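Local structure of large ribosomal subunit protein uL10 (Thermotoga maritima, 1ZAV) at residues I25-F30 against L65-A70; E47-G52 against V97-N102. The protein probably forms part of the ribosomal stalk, binding large-subunit rRNA and L7/L12 dimers, and helps the ribosome interact with GTP-bound translation factors. All coordinates share one frame; numbering follows the deposited sequence.

Contact 1: I25-F30 against L65-A70; sequences ILFADF and LALKNA
Leu67 and Phe27 approach from opposite directions: the leucine methyl CD1 comes from helix 60-69 and the far end of the phenylalanine ring from strand 24-28. Leu67 CD1 lies 3.8 Å from Phe27 CZ and 4.1 Å from Phe27 CE1, so the methyl sits against the outer corner of the ring, approaching it obliquely. The other branch of the same leucine turns to Ile25, where Leu67 CD2 comes within 4.2 Å of Ile25 CD1 in a looser touch. Leu67 is thereby forked, each methyl serving a different strand residue. With CG beside the backbone N (chi1 -57°), Phe27 carries its ring out from the sheet to the helix; Ile25 reaches the same way through an extended CG1-CD1 arm (chi2 175°). Being two apart on the strand, Ile25 and Phe27 project from the same face, and both are buried. No hydrogen bond crosses between the segments, whose closest CA atoms, those of Ile25 and Leu67, stand 10.1 Å apart, a gap filled by side chains. At the helix end Asn69 folds back on its own turn: its ND2 gives a hydrogen bond to Leu65 O (2.9 Å). The ND2 donor lies above the carbonyl plane of Leu65, and Asn69 N reaches the same oxygen from the opposite face. Around the hydrophobic contact, Phe78 meets the Phe27 ring, Tyr75 touches Leu67, and Phe19 of helix 5-19 touches Ile25. Strand 24-28 is the central one of the five-stranded antiparallel sheet, with backbone bonds to strands 83-88 and 114-119. The arrangement is that of a helix packed on one face of a sheet through aliphatic and aromatic side chains, in the alpha+beta domain of uL10, where helices are laid on an antiparallel sheet.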
ATOM      1  N   ILE A  25      -4.362  21.602 -12.328  1.00 38.77           N
ATOM      2  CA  ILE A  25      -4.761  22.986 -12.162  1.00 39.20           C
ATOM      3  C   ILE A  25      -4.714  23.137 -10.640  1.00 39.69           C
ATOM      4  O   ILE A  25      -5.502  22.518  -9.931  1.00 40.14           O
ATOM      5  CB  ILE A  25      -6.214  23.274 -12.659  1.00 40.48           C
ATOM      6  CG1 ILE A  25      -6.314  23.044 -14.169  1.00 42.89           C
ATOM      7  CG2 ILE A  25      -6.588  24.720 -12.355  1.00 42.44           C
ATOM      8  CD1 ILE A  25      -7.747  23.198 -14.733  1.00 45.37           C
ATOM      9  N   LEU A  26      -3.759  23.913 -10.141  1.00 39.16           N
ATOM     10  CA  LEU A  26      -3.641  24.137  -8.709  1.00 39.90           C
ATOM     11  C   LEU A  26      -3.747  25.636  -8.446  1.00 40.02           C
ATOM     12  O   LEU A  26      -3.074  26.452  -9.085  1.00 42.32           O
ATOM     13  CB  LEU A  26      -2.315  23.557  -8.180  1.00 39.64           C
ATOM     14  CG  LEU A  26      -2.029  23.706  -6.679  1.00 37.92           C
ATOM     15  CD1 LEU A  26      -1.029  22.659  -6.215  1.00 38.92           C
ATOM     16  CD2 LEU A  26      -1.522  25.106  -6.403  1.00 40.58           C
ATOM     17  N   PHE A  27      -4.611  26.000  -7.502  1.00 38.39           N
ATOM     18  CA  PHE A  27      -4.843  27.394  -7.175  1.00 39.44           C
ATOM     19  C   PHE A  27      -4.041  27.816  -5.969  1.00 41.41           C
ATOM     20  O   PHE A  27      -4.133  27.186  -4.919  1.00 43.15           O
ATOM     21  CB  PHE A  27      -6.325  27.596  -6.915  1.00 38.16           C
ATOM     22  CG  PHE A  27      -7.185  27.173  -8.069  1.00 38.46           C
ATOM     23  CD1 PHE A  27      -7.415  28.043  -9.134  1.00 40.91           C
ATOM     24  CD2 PHE A  27      -7.750  25.899  -8.100  1.00 40.29           C
ATOM     25  CE1 PHE A  27      -8.205  27.648 -10.224  1.00 37.98           C
ATOM     26  CE2 PHE A  27      -8.544  25.492  -9.185  1.00 43.45           C
ATOM     27  CZ  PHE A  27      -8.769  26.374 -10.246  1.00 40.00           C
ATOM     28  N   ALA A  28      -3.279  28.894  -6.128  1.00 43.47           N
ATOM     29  CA  ALA A  28      -2.418  29.408  -5.064  1.00 44.16           C
ATOM     30  C   ALA A  28      -2.545  30.900  -4.777  1.00 45.47           C
ATOM     31  O   ALA A  28      -2.789  31.711  -5.676  1.00 47.33           O
ATOM     32  CB  ALA A  28      -0.966  29.088  -5.396  1.00 44.09           C
ATOM     33  N   ASP A  29      -2.368  31.250  -3.507  1.00 46.14           N
ATOM     34  CA  ASP A  29      -2.383  32.635  -3.058  1.00 46.00           C
ATOM     35  C   ASP A  29      -0.916  33.039  -3.181  1.00 46.16           C
ATOM     36  O   ASP A  29      -0.074  32.515  -2.455  1.00 44.74           O
ATOM     37  CB  ASP A  29      -2.817  32.713  -1.591  1.00 45.04           C
ATOM     38  CG  ASP A  29      -2.661  34.104  -1.002  1.00 47.15           C
ATOM     39  OD1 ASP A  29      -1.946  34.943  -1.593  1.00 44.76           O
ATOM     40  OD2 ASP A  29      -3.244  34.355   0.072  1.00 50.70           O
ATOM     41  N   PHE A  30      -0.608  33.951  -4.097  1.00 45.55           N
ATOM     42  CA  PHE A  30       0.774  34.373  -4.302  1.00 46.85           C
ATOM     43  C   PHE A  30       1.008  35.827  -3.883  1.00 46.42           C
ATOM     44  O   PHE A  30       2.016  36.445  -4.251  1.00 45.96           O
ATOM     45  CB  PHE A  30       1.149  34.174  -5.775  1.00 46.39           C
ATOM     46  CG  PHE A  30       2.632  34.083  -6.027  1.00 49.09           C
ATOM     47  CD1 PHE A  30       3.388  33.066  -5.446  1.00 49.69           C
ATOM     48  CD2 PHE A  30       3.270  35.008  -6.853  1.00 47.84           C
ATOM     49  CE1 PHE A  30       4.761  32.964  -5.686  1.00 51.06           C
ATOM     50  CE2 PHE A  30       4.644  34.916  -7.100  1.00 51.30           C
ATOM     51  CZ  PHE A  30       5.390  33.893  -6.513  1.00 50.14           C
ATOM     52  N   LEU A  65     -15.019  32.028 -15.524  1.00 48.63           N
ATOM     53  CA  LEU A  65     -15.602  31.764 -16.842  1.00 48.80           C
ATOM     54  C   LEU A  65     -14.855  30.675 -17.615  1.00 47.63           C
ATOM     55  O   LEU A  65     -15.470  29.860 -18.305  1.00 45.34           O
ATOM     56  CB  LEU A  65     -15.656  33.046 -17.683  1.00 50.13           C
ATOM     57  CG  LEU A  65     -16.587  34.179 -17.229  1.00 53.49           C
ATOM     58  CD1 LEU A  65     -16.608  35.272 -18.292  1.00 53.71           C
ATOM     59  CD2 LEU A  65     -17.994  33.650 -17.011  1.00 55.27           C
ATOM     60  N   ALA A  66     -13.527  30.658 -17.508  1.00 46.09           N
ATOM     61  CA  ALA A  66     -12.744  29.640 -18.207  1.00 45.76           C
ATOM     62  C   ALA A  66     -13.043  28.240 -17.669  1.00 44.75           C
ATOM     63  O   ALA A  66     -13.179  27.294 -18.434  1.00 47.18           O
ATOM     64  CB  ALA A  66     -11.259  29.943 -18.080  1.00 45.98           C
ATOM     65  N   LEU A  67     -13.141  28.112 -16.350  1.00 45.28           N
ATOM     66  CA  LEU A  67     -13.430  26.823 -15.727  1.00 44.72           C
ATOM     67  C   LEU A  67     -14.870  26.422 -16.019  1.00 44.13           C
ATOM     68  O   LEU A  67     -15.157  25.263 -16.313  1.00 44.53           O
ATOM     69  CB  LEU A  67     -13.218  26.909 -14.216  1.00 43.06           C
ATOM     70  CG  LEU A  67     -11.755  27.002 -13.776  1.00 42.25           C
ATOM     71  CD1 LEU A  67     -11.666  27.551 -12.362  1.00 42.75           C
ATOM     72  CD2 LEU A  67     -11.122  25.628 -13.892  1.00 44.19           C
ATOM     73  N   LYS A  68     -15.767  27.393 -15.928  1.00 45.19           N
ATOM     74  CA  LYS A  68     -17.181  27.151 -16.192  1.00 47.77           C
ATOM     75  C   LYS A  68     -17.344  26.555 -17.589  1.00 47.79           C
ATOM     76  O   LYS A  68     -17.968  25.510 -17.767  1.00 47.54           O
ATOM     77  CB  LYS A  68     -17.958  28.467 -16.087  1.00 47.90           C
ATOM     78  CG  LYS A  68     -19.479  28.318 -16.123  1.00 53.56           C
ATOM     79  CD  LYS A  68     -20.146  29.672 -15.910  1.00 55.09           C
ATOM     80  CE  LYS A  68     -21.628  29.535 -15.586  1.00 60.09           C
ATOM     81  NZ  LYS A  68     -22.363  28.753 -16.608  1.00 59.00           N
ATOM     82  N   ASN A  69     -16.753  27.216 -18.578  1.00 48.38           N
ATOM     83  CA  ASN A  69     -16.853  26.755 -19.953  1.00 50.29           C
ATOM     84  C   ASN A  69     -16.102  25.465 -20.266  1.00 50.59           C
ATOM     85  O   ASN A  69     -16.436  24.773 -21.233  1.00 49.01           O
ATOM     86  CB  ASN A  69     -16.441  27.882 -20.897  1.00 50.24           C
ATOM     87  CG  ASN A  69     -17.538  28.911 -21.064  1.00 52.64           C
ATOM     88  OD1 ASN A  69     -18.590  28.615 -21.631  1.00 56.09           O
ATOM     89  ND2 ASN A  69     -17.312  30.116 -20.558  1.00 51.96           N
ATOM     90  N   ALA A  70     -15.099  25.135 -19.452  1.00 50.14           N
ATOM     91  CA  ALA A  70     -14.337  23.898 -19.637  1.00 49.24           C
ATOM     92  C   ALA A  70     -15.119  22.781 -18.953  1.00 49.51           C
ATOM     93  O   ALA A  70     -14.713  21.616 -18.953  1.00 48.23           O
ATOM     94  CB  ALA A  70     -12.951  24.024 -19.012  1.00 50.49           C
TER

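Contact 2: E47-G52 against V97-N102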
ATOM      1  N   GLU A  47      12.821  23.998 -15.463  1.00 47.50           N
ATOM      2  CA  GLU A  47      13.923  23.052 -15.372  1.00 50.01           C
ATOM      3  C   GLU A  47      13.407  21.618 -15.437  1.00 50.36           C
ATOM      4  O   GLU A  47      14.107  20.716 -15.894  1.00 51.54           O
ATOM      5  CB  GLU A  47      14.665  23.275 -14.058  1.00 54.39           C
ATOM      6  CG  GLU A  47      15.571  22.141 -13.625  1.00 61.67           C
ATOM      7  CD  GLU A  47      16.176  22.387 -12.251  1.00 65.34           C
ATOM      8  OE1 GLU A  47      17.019  23.302 -12.127  1.00 67.88           O
ATOM      9  OE2 GLU A  47      15.798  21.673 -11.293  1.00 68.11           O
ATOM     10  N   LYS A  48      12.173  21.413 -14.987  1.00 48.84           N
ATOM     11  CA  LYS A  48      11.569  20.089 -14.977  1.00 46.21           C
ATOM     12  C   LYS A  48      10.515  19.885 -16.057  1.00 44.81           C
ATOM     13  O   LYS A  48      10.326  18.770 -16.537  1.00 43.83           O
ATOM     14  CB  LYS A  48      10.923  19.816 -13.611  1.00 49.09           C
ATOM     15  CG  LYS A  48      11.894  19.785 -12.436  1.00 51.12           C
ATOM     16  CD  LYS A  48      12.845  18.604 -12.529  1.00 53.07           C
ATOM     17  CE  LYS A  48      13.741  18.519 -11.308  1.00 55.50           C
ATOM     18  NZ  LYS A  48      14.541  17.269 -11.331  1.00 58.09           N
ATOM     19  N   TYR A  49       9.826  20.952 -16.443  1.00 41.84           N
ATOM     20  CA  TYR A  49       8.769  20.822 -17.444  1.00 42.04           C
ATOM     21  C   TYR A  49       9.005  21.560 -18.763  1.00 41.73           C
ATOM     22  O   TYR A  49       8.290  21.329 -19.740  1.00 41.91           O
ATOM     23  CB  TYR A  49       7.438  21.306 -16.846  1.00 42.77           C
ATOM     24  CG  TYR A  49       6.820  20.365 -15.821  1.00 41.80           C
ATOM     25  CD1 TYR A  49       5.857  19.422 -16.199  1.00 43.25           C
ATOM     26  CD2 TYR A  49       7.193  20.423 -14.477  1.00 43.88           C
ATOM     27  CE1 TYR A  49       5.278  18.558 -15.255  1.00 43.28           C
ATOM     28  CE2 TYR A  49       6.626  19.562 -13.527  1.00 42.91           C
ATOM     29  CZ  TYR A  49       5.669  18.636 -13.923  1.00 44.36           C
ATOM     30  OH  TYR A  49       5.109  17.788 -12.981  1.00 46.55           O
ATOM     31  N   GLY A  50       9.990  22.445 -18.803  1.00 41.69           N
ATOM     32  CA  GLY A  50      10.194  23.209 -20.026  1.00 43.47           C
ATOM     33  C   GLY A  50       8.995  24.141 -20.163  1.00 44.06           C
ATOM     34  O   GLY A  50       8.749  24.967 -19.286  1.00 44.15           O
ATOM     35  N   ASP A  51       8.236  24.013 -21.245  1.00 44.74           N
ATOM     36  CA  ASP A  51       7.059  24.852 -21.440  1.00 47.60           C
ATOM     37  C   ASP A  51       5.782  24.078 -21.092  1.00 46.59           C
ATOM     38  O   ASP A  51       4.675  24.542 -21.383  1.00 47.17           O
ATOM     39  CB  ASP A  51       6.960  25.316 -22.904  1.00 50.75           C
ATOM     40  CG  ASP A  51       8.097  26.230 -23.313  1.00 55.24           C
ATOM     41  OD1 ASP A  51       8.306  27.265 -22.639  1.00 56.47           O
ATOM     42  OD2 ASP A  51       8.777  25.918 -24.316  1.00 57.90           O
ATOM     43  N   GLY A  52       5.950  22.903 -20.484  1.00 45.32           N
ATOM     44  CA  GLY A  52       4.827  22.046 -20.143  1.00 42.90           C
ATOM     45  C   GLY A  52       4.069  22.444 -18.898  1.00 42.56           C
ATOM     46  O   GLY A  52       3.058  21.838 -18.556  1.00 41.09           O
ATOM     47  N   VAL A  97       3.489  19.874  -8.365  1.00 39.15           N
ATOM     48  CA  VAL A  97       2.915  20.112  -7.046  1.00 40.90           C
ATOM     49  C   VAL A  97       4.068  20.139  -6.027  1.00 40.90           C
ATOM     50  O   VAL A  97       4.150  21.036  -5.185  1.00 40.94           O
ATOM     51  CB  VAL A  97       1.899  19.022  -6.675  1.00 41.62           C
ATOM     52  CG1 VAL A  97       1.279  19.334  -5.304  1.00 38.51           C
ATOM     53  CG2 VAL A  97       0.797  18.939  -7.754  1.00 38.88           C
ATOM     54  N   LYS A  98       4.970  19.170  -6.128  1.00 44.28           N
ATOM     55  CA  LYS A  98       6.123  19.103  -5.222  1.00 44.50           C
ATOM     56  C   LYS A  98       6.967  20.365  -5.300  1.00 45.18           C
ATOM     57  O   LYS A  98       7.433  20.883  -4.279  1.00 45.07           O
ATOM     58  CB  LYS A  98       7.007  17.902  -5.564  1.00 47.91           C
ATOM     59  CG  LYS A  98       8.191  17.729  -4.610  1.00 51.29           C
ATOM     60  CD  LYS A  98       9.249  16.792  -5.174  1.00 55.92           C
ATOM     61  CE  LYS A  98       8.647  15.482  -5.670  1.00 59.57           C
ATOM     62  NZ  LYS A  98       7.976  14.705  -4.588  1.00 62.95           N
ATOM     63  N   ILE A  99       7.183  20.850  -6.521  1.00 45.40           N
ATOM     64  CA  ILE A  99       7.975  22.052  -6.727  1.00 43.86           C
ATOM     65  C   ILE A  99       7.384  23.283  -6.037  1.00 43.63           C
ATOM     66  O   ILE A  99       8.099  24.021  -5.361  1.00 39.27           O
ATOM     67  CB  ILE A  99       8.166  22.350  -8.256  1.00 44.00           C
ATOM     68  CG1 ILE A  99       9.065  21.278  -8.879  1.00 45.52           C
ATOM     69  CG2 ILE A  99       8.797  23.733  -8.462  1.00 40.89           C
ATOM     70  CD1 ILE A  99       9.187  21.357 -10.394  1.00 41.99           C
ATOM     71  N   ILE A 100       6.083  23.515  -6.191  1.00 40.48           N
ATOM     72  CA  ILE A 100       5.501  24.694  -5.575  1.00 39.53           C
ATOM     73  C   ILE A 100       5.326  24.510  -4.071  1.00 38.84           C
ATOM     74  O   ILE A 100       5.349  25.476  -3.309  1.00 39.67           O
ATOM     75  CB  ILE A 100       4.144  25.066  -6.222  1.00 37.81           C
ATOM     76  CG1 ILE A 100       3.747  26.487  -5.806  1.00 37.97           C
ATOM     77  CG2 ILE A 100       3.087  24.063  -5.815  1.00 37.98           C
ATOM     78  CD1 ILE A 100       2.488  27.000  -6.488  1.00 40.84           C
ATOM     79  N   TYR A 101       5.153  23.265  -3.646  1.00 40.32           N
ATOM     80  CA  TYR A 101       5.007  22.968  -2.220  1.00 43.41           C
ATOM     81  C   TYR A 101       6.331  23.318  -1.518  1.00 43.83           C
ATOM     82  O   TYR A 101       6.346  24.017  -0.508  1.00 42.95           O
ATOM     83  CB  TYR A 101       4.706  21.480  -2.012  1.00 46.84           C
ATOM     84  CG  TYR A 101       4.521  21.083  -0.558  1.00 51.61           C
ATOM     85  CD1 TYR A 101       3.330  21.358   0.115  1.00 53.75           C
ATOM     86  CD2 TYR A 101       5.544  20.439   0.146  1.00 53.62           C
ATOM     87  CE1 TYR A 101       3.158  20.999   1.458  1.00 57.51           C
ATOM     88  CE2 TYR A 101       5.385  20.080   1.488  1.00 56.54           C
ATOM     89  CZ  TYR A 101       4.189  20.362   2.136  1.00 57.59           C
ATOM     90  OH  TYR A 101       4.026  20.006   3.457  1.00 60.86           O
ATOM     91  N   ASN A 102       7.438  22.841  -2.075  1.00 45.35           N
ATOM     92  CA  ASN A 102       8.756  23.107  -1.499  1.00 47.07           C
ATOM     93  C   ASN A 102       9.197  24.562  -1.670  1.00 47.75           C
ATOM     94  O   ASN A 102      10.066  25.044  -0.940  1.00 46.86           O
ATOM     95  CB  ASN A 102       9.792  22.161  -2.116  1.00 47.50           C
ATOM     96  CG  ASN A 102       9.593  20.713  -1.687  1.00 47.98           C
ATOM     97  OD1 ASN A 102      10.029  19.784  -2.370  1.00 48.55           O
ATOM     98  ND2 ASN A 102       8.935  20.517  -0.544  1.00 48.32           N
TER
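Ile99 extends CG1 and CD1 away from helix 94-106 (chi2 173°), while Lys48 places CG beside its backbone N and then bends at chi2 (-67°); together these torsions set the isoleucine methyl against the root of the lysine chain. Ile99 CD1 lies 3.7 Å from Lys48 CG and 4.0 Å from Lys48 CB, with the two side chains crossing at a slant. Lys48 starts out towards helix 94-106, but the bend leads its amino end away, so that its methylene groups rather than its charge do the touching. Tyr49, the next residue, supplies a second, lighter neighbour: Ile99 CD1 stands at the edge of its ring, near the ring plane, 4.4 Å from CE2. One methyl is thus shared by two consecutive residues at the end of helix 35-49. The phenol reaches past the isoleucine, and Tyr49 OH hydrogen-bonds to Asp92 O in the approach to helix 94-106, which gives the ring a polar tether as well as an apolar edge. Just beyond, the helix gives way at Gly50, whose phi is positive, and a type II' turn runs from Tyr49 to Gly52, closed by the bond from Gly52 N to Tyr49 O (2.9 Å). This turn redirects the chain into strand 53-58. Leu41, Arg44 and Leu45, on earlier turns of helix 35-49, also touch Ile99, so the buried isoleucine packs along several turns of that helix. No hydrogen bond or ion pair joins the two segments. Their attachment therefore rests on dispersion and on the withdrawal of apolar surface from water: Lys48, which also touches Glu95, contributes the aliphatic part of its chain, while its end turns to the exposed side and probably meets solvent.

How the contacts relate
Both contacts are apolar and cross between their segments without a hydrogen bond, but they differ in depth. The touching residues of contact 1 are all buried and join the central strand 24-28 to helix 60-69; contact 2 joins helix 35-49 to helix 94-106 and grades from buried Ile99 to exposed Lys48. Accordingly, purely hydrocarbon groups meet in contact 1, whereas in contact 2 a lysine and a tyrosine lend their apolar portions and keep polar ends. Their centres lie about 18 Å apart, yet strand and helix bridge them: Leu26 CD1 packs 4.1 Å from Val97 CG1. Alternating residues of strand 24-28 thus serve helices on the two faces of one sheet.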